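Local structure of kcn28 (Kitasatospora, 6J31) at residues 104-107 and 113-116; 131-136 and 178-183; 159-164 and 173-178. The protein belongs to the GT-B fold clan, pairing two Rossmann-like domains, with a C-terminal domain of the erythromycin biosynthesis protein CIII-like family. All coordinates share one frame; numbering follows the deposited sequence.

Contact 1 (104-107 and 113-116)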
# COMPACT_ATOMS: atom_id res chain seq x y z
N PHE A 104 11.28 18.06 0.56
CA PHE A 104 10.92 17.00 -0.38
C PHE A 104 10.20 15.89 0.37
O PHE A 104 10.76 15.31 1.31
CB PHE A 104 12.17 16.43 -1.07
CG PHE A 104 12.54 17.13 -2.34
CD1 PHE A 104 11.76 16.98 -3.48
CD2 PHE A 104 13.67 17.92 -2.40
CE1 PHE A 104 12.11 17.61 -4.66
CE2 PHE A 104 14.02 18.55 -3.58
CZ PHE A 104 13.24 18.40 -4.71
N LEU A 105 8.97 15.61 -0.02
CA LEU A 105 8.24 14.43 0.42
C LEU A 105 8.32 13.39 -0.69
O LEU A 105 8.11 13.73 -1.86
CB LEU A 105 6.78 14.74 0.72
CG LEU A 105 6.42 15.87 1.69
CD1 LEU A 105 4.91 15.89 1.93
CD2 LEU A 105 7.20 15.78 2.99
N TYR A 106 8.63 12.15 -0.34
CA TYR A 106 8.78 11.14 -1.38
C TYR A 106 8.29 9.78 -0.93
O TYR A 106 8.58 9.33 0.18
CB TYR A 106 10.25 11.05 -1.84
CG TYR A 106 11.21 10.57 -0.78
CD1 TYR A 106 11.70 11.43 0.20
CD2 TYR A 106 11.65 9.25 -0.76
CE1 TYR A 106 12.58 10.99 1.17
CE2 TYR A 106 12.53 8.80 0.20
CZ TYR A 106 12.99 9.67 1.16
OH TYR A 106 13.87 9.20 2.11
N ASP A 107 7.57 9.11 -1.83
CA ASP A 107 7.20 7.72 -1.64
C ASP A 107 8.45 6.85 -1.58
O ASP A 107 9.54 7.26 -2.01
CB ASP A 107 6.28 7.28 -2.78
CG ASP A 107 5.98 5.81 -2.75
OD1 ASP A 107 5.12 5.39 -1.96
OD2 ASP A 107 6.66 5.06 -3.49
N ALA A 113 14.40 11.42 -5.12
CA ALA A 113 14.14 12.74 -4.56
C ALA A 113 15.02 13.01 -3.34
O ALA A 113 15.43 14.16 -3.12
CB ALA A 113 12.66 12.88 -4.19
N ARG A 114 15.32 11.98 -2.55
CA ARG A 114 16.23 12.18 -1.42
C ARG A 114 17.64 12.51 -1.90
O ARG A 114 18.31 13.39 -1.33
CB ARG A 114 16.27 10.95 -0.53
CG ARG A 114 17.26 11.06 0.61
CD ARG A 114 17.38 9.76 1.38
NE ARG A 114 18.26 9.90 2.54
CZ ARG A 114 18.65 8.90 3.32
NH1 ARG A 114 18.27 7.65 3.07
NH2 ARG A 114 19.44 9.15 4.35
N VAL A 115 18.10 11.84 -2.96
CA VAL A 115 19.41 12.16 -3.53
C VAL A 115 19.44 13.62 -3.95
O VAL A 115 20.41 14.34 -3.68
CB VAL A 115 19.72 11.23 -4.71
CG1 VAL A 115 21.04 11.64 -5.39
CG2 VAL A 115 19.77 9.77 -4.26
N LEU A 116 18.37 14.08 -4.59
CA LEU A 116 18.26 15.47 -4.98
C LEU A 116 18.27 16.38 -3.76
O LEU A 116 18.96 17.41 -3.74
CB LEU A 116 16.98 15.66 -5.80
CG LEU A 116 16.92 16.70 -6.91
CD1 LEU A 116 15.53 17.32 -7.04
CD2 LEU A 116 18.00 17.75 -6.79

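Contact 2 (131-136 and 178-183)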
# COMPACT_ATOMS: atom_id res chain seq x y z
N TRP A 131 4.40 -1.18 5.75
CA TRP A 131 5.37 -1.28 6.83
C TRP A 131 6.80 -1.19 6.30
O TRP A 131 7.08 -1.50 5.14
CB TRP A 131 5.17 -2.58 7.61
CG TRP A 131 5.00 -3.84 6.81
CD1 TRP A 131 3.82 -4.40 6.41
CD2 TRP A 131 6.03 -4.72 6.34
NE1 TRP A 131 4.05 -5.56 5.71
CE2 TRP A 131 5.40 -5.78 5.65
CE3 TRP A 131 7.43 -4.71 6.42
CZ2 TRP A 131 6.11 -6.82 5.06
CZ3 TRP A 131 8.14 -5.75 5.82
CH2 TRP A 131 7.48 -6.79 5.15
N VAL A 132 7.70 -0.74 7.16
CA VAL A 132 9.08 -0.52 6.80
C VAL A 132 9.92 -1.70 7.27
O VAL A 132 9.48 -2.54 8.04
CB VAL A 132 9.62 0.81 7.37
CG1 VAL A 132 8.81 1.99 6.84
CG2 VAL A 132 9.58 0.78 8.90
N MET A 133 11.17 -1.75 6.80
CA MET A 133 12.08 -2.83 7.15
C MET A 133 13.12 -2.28 8.12
O MET A 133 14.05 -1.58 7.69
CB MET A 133 12.77 -3.41 5.92
CG MET A 133 12.98 -2.39 4.82
SD MET A 133 12.10 -2.88 3.33
CE MET A 133 11.61 -4.51 3.81
N PRO A 134 13.01 -2.55 9.41
CA PRO A 134 13.97 -1.97 10.36
C PRO A 134 15.36 -2.55 10.16
O PRO A 134 15.56 -3.59 9.54
CB PRO A 134 13.40 -2.36 11.72
CG PRO A 134 12.61 -3.60 11.46
CD PRO A 134 12.04 -3.44 10.08
N GLU A 135 16.34 -1.83 10.72
CA GLU A 135 17.74 -2.23 10.64
C GLU A 135 17.99 -3.46 11.51
O GLU A 135 18.92 -3.48 12.32
CB GLU A 135 18.64 -1.07 11.06
CG GLU A 135 17.99 0.31 11.01
CD GLU A 135 17.16 0.60 12.25
OE1 GLU A 135 17.18 -0.23 13.18
OE2 GLU A 135 16.48 1.65 12.28
N LYS A 136 17.15 -4.48 11.34
CA LYS A 136 17.29 -5.77 12.00
C LYS A 136 16.57 -6.76 11.11
O LYS A 136 16.90 -7.95 11.08
CB LYS A 136 16.74 -5.71 13.43
CG LYS A 136 17.85 -5.56 14.47
CD LYS A 136 17.30 -5.18 15.84
CE LYS A 136 17.29 -3.66 16.01
NZ LYS A 136 17.08 -3.23 17.42
N LEU A 178 20.20 4.54 1.90
CA LEU A 178 19.37 5.23 0.93
C LEU A 178 18.32 4.23 0.47
O LEU A 178 18.66 3.09 0.16
CB LEU A 178 20.24 5.70 -0.24
CG LEU A 178 19.79 6.57 -1.43
CD1 LEU A 178 19.01 5.78 -2.44
CD2 LEU A 178 19.02 7.80 -1.00
N VAL A 179 17.05 4.64 0.50
CA VAL A 179 15.85 3.83 0.20
C VAL A 179 15.20 3.34 1.49
O VAL A 179 14.04 3.67 1.77
CB VAL A 179 16.10 2.61 -0.72
CG1 VAL A 179 14.84 1.74 -0.81
CG2 VAL A 179 16.55 3.03 -2.11
N ASN A 180 15.91 2.52 2.27
CA ASN A 180 15.30 1.83 3.41
C ASN A 180 15.72 2.36 4.78
O ASN A 180 15.18 1.91 5.79
CB ASN A 180 15.56 0.33 3.33
CG ASN A 180 14.71 -0.35 2.26
OD1 ASN A 180 13.60 0.09 1.97
ND2 ASN A 180 15.22 -1.44 1.69
N LEU A 181 16.63 3.33 4.84
CA LEU A 181 16.96 4.03 6.08
C LEU A 181 16.83 5.54 5.84
O LEU A 181 17.82 6.27 5.84
CB LEU A 181 18.37 3.68 6.56
CG LEU A 181 18.79 4.21 7.93
CD1 LEU A 181 18.12 3.40 9.03
CD2 LEU A 181 20.31 4.23 8.09
N PRO A 182 15.61 6.03 5.67
CA PRO A 182 15.42 7.46 5.39
C PRO A 182 15.81 8.33 6.58
O PRO A 182 15.88 7.87 7.72
CB PRO A 182 13.92 7.57 5.10
CG PRO A 182 13.32 6.43 5.86
CD PRO A 182 14.32 5.32 5.76
N GLU A 183 16.08 9.60 6.29
CA GLU A 183 16.36 10.55 7.36
C GLU A 183 15.15 10.72 8.27
O GLU A 183 15.27 10.73 9.50
CB GLU A 183 16.77 11.90 6.77
CG GLU A 183 17.16 12.94 7.80
CD GLU A 183 18.63 12.88 8.19
OE1 GLU A 183 19.48 12.82 7.28
OE2 GLU A 183 18.94 12.90 9.40
O HOH W 1 12.98 0.94 5.81

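Contact 3 (159-164 and 173-178)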
# COMPACT_ATOMS: atom_id res chain seq x y z
N ARG A 159 26.84 -3.17 -8.54
CA ARG A 159 27.89 -2.26 -8.99
C ARG A 159 27.30 -1.04 -9.70
O ARG A 159 27.78 0.08 -9.51
CB ARG A 159 28.86 -3.01 -9.90
CG ARG A 159 29.86 -3.84 -9.15
CD ARG A 159 30.78 -4.57 -10.10
NE ARG A 159 31.82 -5.28 -9.38
CZ ARG A 159 32.91 -4.70 -8.89
NH1 ARG A 159 33.08 -3.39 -9.04
NH2 ARG A 159 33.81 -5.41 -8.23
N ARG A 160 26.29 -1.25 -10.54
CA ARG A 160 25.66 -0.12 -11.22
C ARG A 160 24.97 0.79 -10.22
O ARG A 160 24.98 2.02 -10.36
CB ARG A 160 24.67 -0.63 -12.26
CG ARG A 160 24.07 0.46 -13.13
CD ARG A 160 23.41 -0.13 -14.36
NE ARG A 160 22.13 -0.75 -14.06
CZ ARG A 160 20.96 -0.31 -14.51
NH1 ARG A 160 20.91 0.78 -15.26
NH2 ARG A 160 19.84 -0.95 -14.19
N PHE A 161 24.34 0.20 -9.19
CA PHE A 161 23.69 0.99 -8.16
C PHE A 161 24.70 1.87 -7.43
O PHE A 161 24.48 3.08 -7.25
CB PHE A 161 22.96 0.04 -7.20
CG PHE A 161 21.77 0.64 -6.52
CD1 PHE A 161 21.76 1.97 -6.13
CD2 PHE A 161 20.63 -0.12 -6.29
CE1 PHE A 161 20.66 2.52 -5.51
CE2 PHE A 161 19.52 0.42 -5.67
CZ PHE A 161 19.53 1.75 -5.28
N ASP A 162 25.83 1.29 -7.02
CA ASP A 162 26.86 2.08 -6.34
C ASP A 162 27.42 3.16 -7.25
O ASP A 162 27.73 4.26 -6.79
CB ASP A 162 27.99 1.18 -5.84
CG ASP A 162 27.56 0.30 -4.68
OD1 ASP A 162 26.50 0.59 -4.09
OD2 ASP A 162 28.29 -0.65 -4.35
N ALA A 163 27.58 2.85 -8.53
CA ALA A 163 28.07 3.86 -9.47
C ALA A 163 27.09 5.01 -9.62
O ALA A 163 27.50 6.17 -9.75
CB ALA A 163 28.34 3.21 -10.82
N TRP A 164 25.79 4.71 -9.63
CA TRP A 164 24.79 5.77 -9.72
C TRP A 164 24.85 6.69 -8.50
O TRP A 164 24.75 7.91 -8.63
CB TRP A 164 23.39 5.18 -9.88
CG TRP A 164 22.32 6.22 -9.86
CD1 TRP A 164 22.11 7.20 -10.78
CD2 TRP A 164 21.29 6.37 -8.87
NE1 TRP A 164 21.03 7.96 -10.42
CE2 TRP A 164 20.51 7.47 -9.26
CE3 TRP A 164 20.96 5.68 -7.71
CZ2 TRP A 164 19.41 7.90 -8.51
CZ3 TRP A 164 19.88 6.11 -6.97
CH2 TRP A 164 19.11 7.21 -7.37
N ILE A 173 26.85 7.19 1.12
CA ILE A 173 25.68 6.47 1.61
C ILE A 173 25.56 5.13 0.91
O ILE A 173 25.82 5.01 -0.30
CB ILE A 173 24.39 7.31 1.45
CG1 ILE A 173 23.23 6.64 2.21
CG2 ILE A 173 24.04 7.50 -0.00
CD1 ILE A 173 22.07 7.57 2.46
N ASP A 174 25.20 4.10 1.67
CA ASP A 174 25.01 2.76 1.14
C ASP A 174 23.69 2.67 0.38
O ASP A 174 22.71 3.34 0.71
CB ASP A 174 25.03 1.74 2.29
CG ASP A 174 24.55 0.36 1.87
OD1 ASP A 174 25.22 -0.30 1.04
OD2 ASP A 174 23.50 -0.08 2.39
N ALA A 175 23.68 1.83 -0.65
CA ALA A 175 22.49 1.71 -1.49
C ALA A 175 21.28 1.21 -0.70
O ALA A 175 20.14 1.51 -1.07
CB ALA A 175 22.75 0.78 -2.67
N GLY A 176 21.51 0.43 0.35
CA GLY A 176 20.41 0.00 1.20
C GLY A 176 19.91 1.10 2.12
O GLY A 176 18.70 1.26 2.31
N ASP A 177 20.83 1.84 2.74
CA ASP A 177 20.45 2.89 3.68
C ASP A 177 19.65 3.98 2.97
O ASP A 177 18.56 4.35 3.41
CB ASP A 177 21.70 3.46 4.35
CG ASP A 177 22.25 2.53 5.40
OD1 ASP A 177 21.68 1.43 5.59
OD2 ASP A 177 23.27 2.89 6.03
N LEU A 178 20.20 4.54 1.90
CA LEU A 178 19.37 5.23 0.93
C LEU A 178 18.32 4.23 0.47
O LEU A 178 18.66 3.09 0.16
CB LEU A 178 20.24 5.70 -0.24
CG LEU A 178 19.79 6.57 -1.43
CD1 LEU A 178 19.01 5.78 -2.44
CD2 LEU A 178 19.02 7.80 -1.00

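Contact 1 (104-107 and 113-116)
Arg114 and Tyr106 pass each other slantwise where helix 112-120 lies against strand 103-107. At the root of the arginine, CB sits over one face of the Tyr106 ring, 4.3 Å from the ring centroid and 27° off its normal, a CH-pi contact. This CB is displaced toward the hydroxyl end, with Tyr106 CZ its nearest ring atom at 3.9 Å. With chi1 at 177°, CG swings opposite the backbone N and starts an extended chain that runs on past the phenol. CD then comes alongside the hydroxyl, 3.6 Å from Tyr106 OH. The guanidinium lies beyond, its plane only 22° from that of the ring. NH1 makes weak hydrogen bonds with the backbone oxygens of Asp177 and Leu181, so the charged end is occupied outside this contact. Ala113 fits its methyl between the two aromatic residues of the strand: Ala113 CB is 3.8 Å from Tyr106 CB and 4.3 Å from Phe104 CD1. The carbonyl oxygen of Ala113 stands 4.1 Å above the plane of the Phe104 ring, offset toward its rim. One turn further into the helix, Leu116 CD1 meets the far end of that ring, 3.4 Å from Phe104 CZ, a tight approach; Tyr96 makes an edge-to-face contact with the same phenylalanine. The two segments are successive parts of a beta-alpha-beta crossover, strand 103-107, helix 112-120 and strand 124-128, in the parallel seven-stranded Rossmann-like sheet. Just past Tyr106, Asp107 hydrogen-bonds through OD1 to ND1 of His17, which lines the (2E,2'E)-3,3'-(1,2-phenylene)di(prop-2-enoic acid) pocket. Helix and strand are thus joined by apolar and CH-pi packing, in which the arginine contributes its methylenes and carries its charge past the ring to backbone carbonyls.

Contact 2 (131-136 and 178-183)
Van der Waals contact joins Met133 to the side-chain amide of Asn180. Met133 SD lies 3.6 Å from Asn180 OD1, and Met133 CG is 3.7 Å from the amide carbon CG of Asn180. The methionine reaches this place by a folded course, bent at chi2 and with chi3 nearly eclipsed at -9°, which suggests some strain. A second, apolar touch lies nearer the surface, where Glu135 CG meets Leu181 CD1 at 3.7 Å, the two side chains crossing at about a right angle; the glutamate is poorly ordered, so its place is less sure. Polar links are slight: a water makes a weak bond with Met133 N at 3.4 Å, and its bond to Asn180 O is too short to be trusted. Asn180 ND2 instead hydrogen-bonds to the backbone of a bound peptide. Met133 also packs on a modified side chain of that peptide and stands about 5 Å from the bound (2E,2'E)-3,3'-(1,2-phenylene)di(prop-2-enoic acid), so the contact borders the ligand pocket. The loop 131-136, between strand 124-128 and helix 137-140, here meets the end of helix 177-180, while Val132 and Pro182 both rest on Phe205 of strand 205-207.

Contact 3 (159-164 and 173-178)
Phe161 presents one ring face to the methyl of Ala175. Ala175 CB stands 3.9 Å from the ring centroid and 14° off the normal, a CH-pi contact, and leans toward the rim, where Phe161 CD1 is 3.8 Å away. With chi1 at -152°, CG lies roughly opposite the backbone N and carries the ring off helix 152-167 to meet the other segment. Asp162 flanks the same methyl, its OD1 4.0 Å from Ala175 CB. Ala175 occupies the turn that leads into helix 177-180, and Asp174 gives this turn an N-terminal cap: OD2 of Asp174 accepts weak bonds from Gly176 N at 2.9 Å and from Asp177 N at 3.3 Å. Both segments belong to the largely helical region that follows strand 124-128 and precedes strand 185-187 of the N-terminal Rossmann-like sheet. Asp162 OD1 and Asp174 OD1 come within 5.4 Å, a like-charge pair that probably raises the local negative potential; Arg138 may offset part of it through its salt bridge with Asp177 and its long, weak pairing with Asp174. Phe161 also touches Leu82 of helix 74-96 and Tyr111, and both Phe161 and Ala175 pack on a modified side chain of the bound peptide.

How the contacts relate
All three contacts lie on the same side of the chain's centre, their own centres 14 to 15 Å apart. Contact 1 is buried between a sheet strand and its crossover helix and is held by aromatic and aliphatic packing. Contact 2 is partly buried, a loop against a helix end beside the ligand pocket, and rests on sulfur-to-amide contact. Contact 3 is farthest from the chain's centre, yet its ring and methyl are buried and only Asp162 is exposed; it joins helix 152-167 to the turn that leads into helix 177-180. Contacts 2 and 3 share Leu178 and helix 177-180. Contact 1 reaches both: Val115 packs on Leu178, Tyr106 touches Pro182, and Arg114 lies against Ile173.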